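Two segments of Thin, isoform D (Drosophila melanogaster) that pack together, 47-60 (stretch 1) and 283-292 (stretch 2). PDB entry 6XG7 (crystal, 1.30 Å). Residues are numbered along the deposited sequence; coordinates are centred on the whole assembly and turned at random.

Stretch 1 (47-60) WPRGLAVGPDNSIV
Stretch 2 283-292: LEGVAIMSNG

Two roughly parallel strands, far apart in sequence but in one chain, pack through a narrow apolar seam that is closed at one end by a salt bridge and a backbone hydrogen bond and at the other by a paired asparagine–serine contact. The axes of strands 51-54 and 283-288 approach to 5.6 Å, their N-to-C directions 22° apart, and 605 Å² is buried in all. Register is set by CA pairs: Arg49 CA to Glu284 CA is 5.1 Å, Gly50 CA to Gly285 CA 4.4 Å, Ala52 CA to Ala287 CA 5.5 Å and Asn57 CA to Met289 CA 5.7 Å.

Arg49 (phi/psi -127/-91) and Glu284 (-125/-112) have similar backbones. Arg49 extends (chi1 to chi3 m, t, t; chi4 -102°) so that its NH1 lies 2.9 Å from Glu284 OE2, a salt bridge whose hydrogen bond is weak, at 118°; the carboxylate, on an m, m side chain with chi3 1°, meets the guanidinium edge near its plane. Beside it, Gly285 N donates to Arg49 O (2.9 Å, 147°). Gly285 (-72/160) fits where a CB could not: an ideal CB would clash at 2.8 Å with both Leu51 N and Arg49 O.

Beyond this bond the strands are linked by water. Water 1 accepts from Leu51 N at 3.2 Å, and water 2 lies 3.2 Å from Leu51 O and 2.9 Å from Val286 O, within donating reach of each.

Leu51 (-140/146; t, p), Val53 (-106/131; t) and Ala287 (-152/166) point toward the opposing stretch, while Ala52 (-147/161), Val286 (-141/150; p) and Ile288 (-133/125; t, p) point away. Leu51 CG is 4.3 Å from Ala287 CB, and Val53 CG2 sits 4.0 Å from Ala287 CB and 4.1 Å from Met289 CG. Met289 (-78/166; m, t, t) is extended, bringing its CE to 3.7 Å from CG1 of Ile59 (-108/118; m, t).

Stretch 1 folds back as a hairpin: Ala52 N to Val60 O is 2.8 Å, Val60 N to Ala52 O 2.9 Å and Gly54 N to Ser58 O 2.9 Å. Asp56 (63/30) and Asn57 (57/38) have positive phi in the loop. Asn57 (chi1 -77°, chi2 -33°) uses both ends of its amide: Ser290 N donates to Asn57 OD1 (3.0 Å, nearly linear at 176°), and Asn57 ND2 donates to Ser290 OG (2.9 Å, 153°; Ser290 chi1 p). Ser290 (-65/-21) and Asn291 (-96/7) form the middle of a type I turn, closed by Gly292 N to Met289 O at 3.0 Å.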

# COMPACT_ATOMS: atom_id res chain seq x y z
N TRP A 47 -11.05 9.81 -4.46
CA TRP A 47 -10.88 8.69 -3.54
C TRP A 47 -9.66 7.85 -3.87
O TRP A 47 -9.76 6.64 -4.12
CB TRP A 47 -12.17 7.86 -3.42
CG TRP A 47 -13.28 8.74 -2.82
CD1 TRP A 47 -13.31 9.27 -1.55
CD2 TRP A 47 -14.46 9.22 -3.47
NE1 TRP A 47 -14.45 10.03 -1.38
CE2 TRP A 47 -15.17 10.01 -2.54
CE3 TRP A 47 -15.01 9.04 -4.75
CZ2 TRP A 47 -16.37 10.64 -2.86
CZ3 TRP A 47 -16.20 9.66 -5.06
CH2 TRP A 47 -16.86 10.45 -4.12
N PRO A 48 -8.48 8.45 -3.85
CA PRO A 48 -7.25 7.68 -4.07
C PRO A 48 -7.00 6.68 -2.95
O PRO A 48 -7.40 6.89 -1.80
CB PRO A 48 -6.17 8.77 -4.08
CG PRO A 48 -6.71 9.83 -3.18
CD PRO A 48 -8.20 9.82 -3.37
N ARG A 49 -6.32 5.59 -3.31
CA ARG A 49 -6.11 4.50 -2.37
C ARG A 49 -4.63 4.14 -2.26
O ARG A 49 -3.92 4.72 -1.43
CB ARG A 49 -7.01 3.31 -2.71
CG ARG A 49 -8.49 3.67 -2.53
CD ARG A 49 -9.37 2.46 -2.45
NE ARG A 49 -10.79 2.79 -2.56
CZ ARG A 49 -11.65 2.86 -1.54
NH1 ARG A 49 -11.25 2.64 -0.28
NH2 ARG A 49 -12.92 3.16 -1.78
N GLY A 50 -4.16 3.21 -3.09
CA GLY A 50 -2.78 2.81 -3.03
C GLY A 50 -1.82 3.89 -3.49
O GLY A 50 -2.15 4.76 -4.29
N LEU A 51 -0.61 3.81 -2.97
CA LEU A 51 0.47 4.71 -3.29
C LEU A 51 1.76 3.91 -3.41
O LEU A 51 1.97 2.95 -2.67
CB LEU A 51 0.60 5.68 -2.11
CG LEU A 51 1.38 6.96 -2.15
CD1 LEU A 51 0.97 7.78 -3.35
CD2 LEU A 51 1.12 7.69 -0.84
N ALA A 52 2.64 4.34 -4.30
CA ALA A 52 3.93 3.69 -4.43
C ALA A 52 4.96 4.72 -4.83
O ALA A 52 4.62 5.77 -5.37
CB ALA A 52 3.89 2.57 -5.47
N VAL A 53 6.23 4.40 -4.60
CA VAL A 53 7.35 5.18 -5.12
C VAL A 53 7.98 4.41 -6.27
O VAL A 53 8.25 3.20 -6.15
CB VAL A 53 8.37 5.55 -4.03
CG1 VAL A 53 9.59 6.23 -4.63
CG2 VAL A 53 7.72 6.49 -3.05
N GLY A 54 8.18 5.09 -7.39
CA GLY A 54 8.79 4.49 -8.55
C GLY A 54 10.19 5.03 -8.76
O GLY A 54 10.74 5.73 -7.91
N PRO A 55 10.79 4.71 -9.91
CA PRO A 55 12.15 5.20 -10.20
C PRO A 55 12.25 6.70 -10.03
O PRO A 55 11.31 7.45 -10.31
CB PRO A 55 12.35 4.82 -11.68
CG PRO A 55 11.40 3.75 -11.95
CD PRO A 55 10.24 3.92 -11.02
N ASP A 56 13.41 7.16 -9.57
CA ASP A 56 13.67 8.59 -9.47
C ASP A 56 12.73 9.27 -8.47
O ASP A 56 12.40 10.44 -8.60
CB ASP A 56 13.59 9.22 -10.86
CG ASP A 56 14.35 10.50 -10.96
OD1 ASP A 56 15.21 10.76 -10.09
OD2 ASP A 56 14.08 11.24 -11.92
N ASN A 57 12.29 8.52 -7.45
CA ASN A 57 11.38 9.01 -6.41
C ASN A 57 10.08 9.55 -7.01
O ASN A 57 9.50 10.52 -6.51
CB ASN A 57 12.05 10.02 -5.48
CG ASN A 57 12.95 9.35 -4.46
OD1 ASN A 57 12.69 8.24 -4.02
ND2 ASN A 57 14.02 10.02 -4.10
N SER A 58 9.60 8.88 -8.05
CA SER A 58 8.30 9.24 -8.58
C SER A 58 7.21 8.82 -7.61
O SER A 58 7.37 7.87 -6.83
CB SER A 58 8.10 8.57 -9.93
OG SER A 58 8.15 7.17 -9.76
N ILE A 59 6.10 9.54 -7.66
CA ILE A 59 4.95 9.33 -6.80
C ILE A 59 3.85 8.72 -7.65
O ILE A 59 3.38 9.35 -8.61
CB ILE A 59 4.47 10.66 -6.18
CG1 ILE A 59 5.58 11.28 -5.34
CG2 ILE A 59 3.19 10.45 -5.38
CD1 ILE A 59 5.29 12.71 -4.88
N VAL A 60 3.44 7.51 -7.30
CA VAL A 60 2.53 6.71 -8.11
C VAL A 60 1.25 6.51 -7.31
O VAL A 60 1.29 5.97 -6.20
CB VAL A 60 3.18 5.37 -8.47
CG1 VAL A 60 2.23 4.52 -9.30
CG2 VAL A 60 4.52 5.61 -9.20
N LEU A 283 -7.15 7.69 5.85
CA LEU A 283 -5.88 7.25 5.29
C LEU A 283 -6.02 5.93 4.54
O LEU A 283 -6.74 5.01 4.97
CB LEU A 283 -4.88 7.04 6.42
CG LEU A 283 -4.41 8.31 7.13
CD1 LEU A 283 -3.46 7.98 8.28
CD2 LEU A 283 -3.76 9.27 6.14
N GLU A 284 -5.27 5.82 3.44
CA GLU A 284 -5.17 4.59 2.66
C GLU A 284 -3.69 4.21 2.55
O GLU A 284 -3.07 3.85 3.55
CB GLU A 284 -5.86 4.79 1.32
CG GLU A 284 -7.38 4.86 1.42
CD GLU A 284 -8.03 3.49 1.58
OE1 GLU A 284 -7.33 2.45 1.62
OE2 GLU A 284 -9.28 3.45 1.65
N GLY A 285 -3.12 4.30 1.35
CA GLY A 285 -1.76 3.86 1.15
C GLY A 285 -0.72 4.78 1.77
O GLY A 285 -0.95 5.97 2.04
N VAL A 286 0.48 4.22 1.97
CA VAL A 286 1.63 4.96 2.46
C VAL A 286 2.84 4.43 1.70
O VAL A 286 2.86 3.27 1.27
CB VAL A 286 1.79 4.83 4.00
CG1 VAL A 286 2.10 3.42 4.39
CG2 VAL A 286 2.84 5.79 4.56
N ALA A 287 3.83 5.29 1.50
CA ALA A 287 5.06 4.89 0.82
C ALA A 287 6.20 5.78 1.31
O ALA A 287 5.98 6.80 1.96
CB ALA A 287 4.91 4.98 -0.71
N ILE A 288 7.43 5.36 1.02
CA ILE A 288 8.64 6.03 1.52
C ILE A 288 9.62 6.24 0.37
O ILE A 288 9.96 5.29 -0.35
CB ILE A 288 9.25 5.24 2.70
CG1 ILE A 288 10.47 5.93 3.31
CG2 ILE A 288 9.59 3.82 2.34
CD1 ILE A 288 10.15 7.18 4.05
N MET A 289 10.04 7.49 0.16
CA MET A 289 11.04 7.81 -0.85
C MET A 289 12.43 7.46 -0.33
O MET A 289 12.65 7.28 0.87
CB MET A 289 11.05 9.30 -1.18
CG MET A 289 9.87 9.82 -2.00
SD MET A 289 10.02 11.59 -2.36
CE MET A 289 8.52 11.92 -3.25
N SER A 290 13.40 7.44 -1.25
CA SER A 290 14.76 7.07 -0.89
C SER A 290 15.40 8.05 0.07
O SER A 290 16.38 7.70 0.74
CB SER A 290 15.62 6.95 -2.15
OG SER A 290 15.81 8.22 -2.76
N ASN A 291 14.90 9.28 0.14
CA ASN A 291 15.45 10.30 1.04
C ASN A 291 14.70 10.38 2.36
O ASN A 291 14.95 11.29 3.16
CB ASN A 291 15.42 11.66 0.35
CG ASN A 291 14.03 12.05 -0.09
OD1 ASN A 291 13.03 11.50 0.37
ND2 ASN A 291 13.95 13.02 -0.99
N GLY A 292 13.77 9.46 2.60
CA GLY A 292 13.03 9.46 3.84
C GLY A 292 11.75 10.26 3.83
O GLY A 292 11.07 10.32 4.86
O HOH W 1 0.37 1.94 -0.55
O HOH W 2 4.05 1.52 -0.67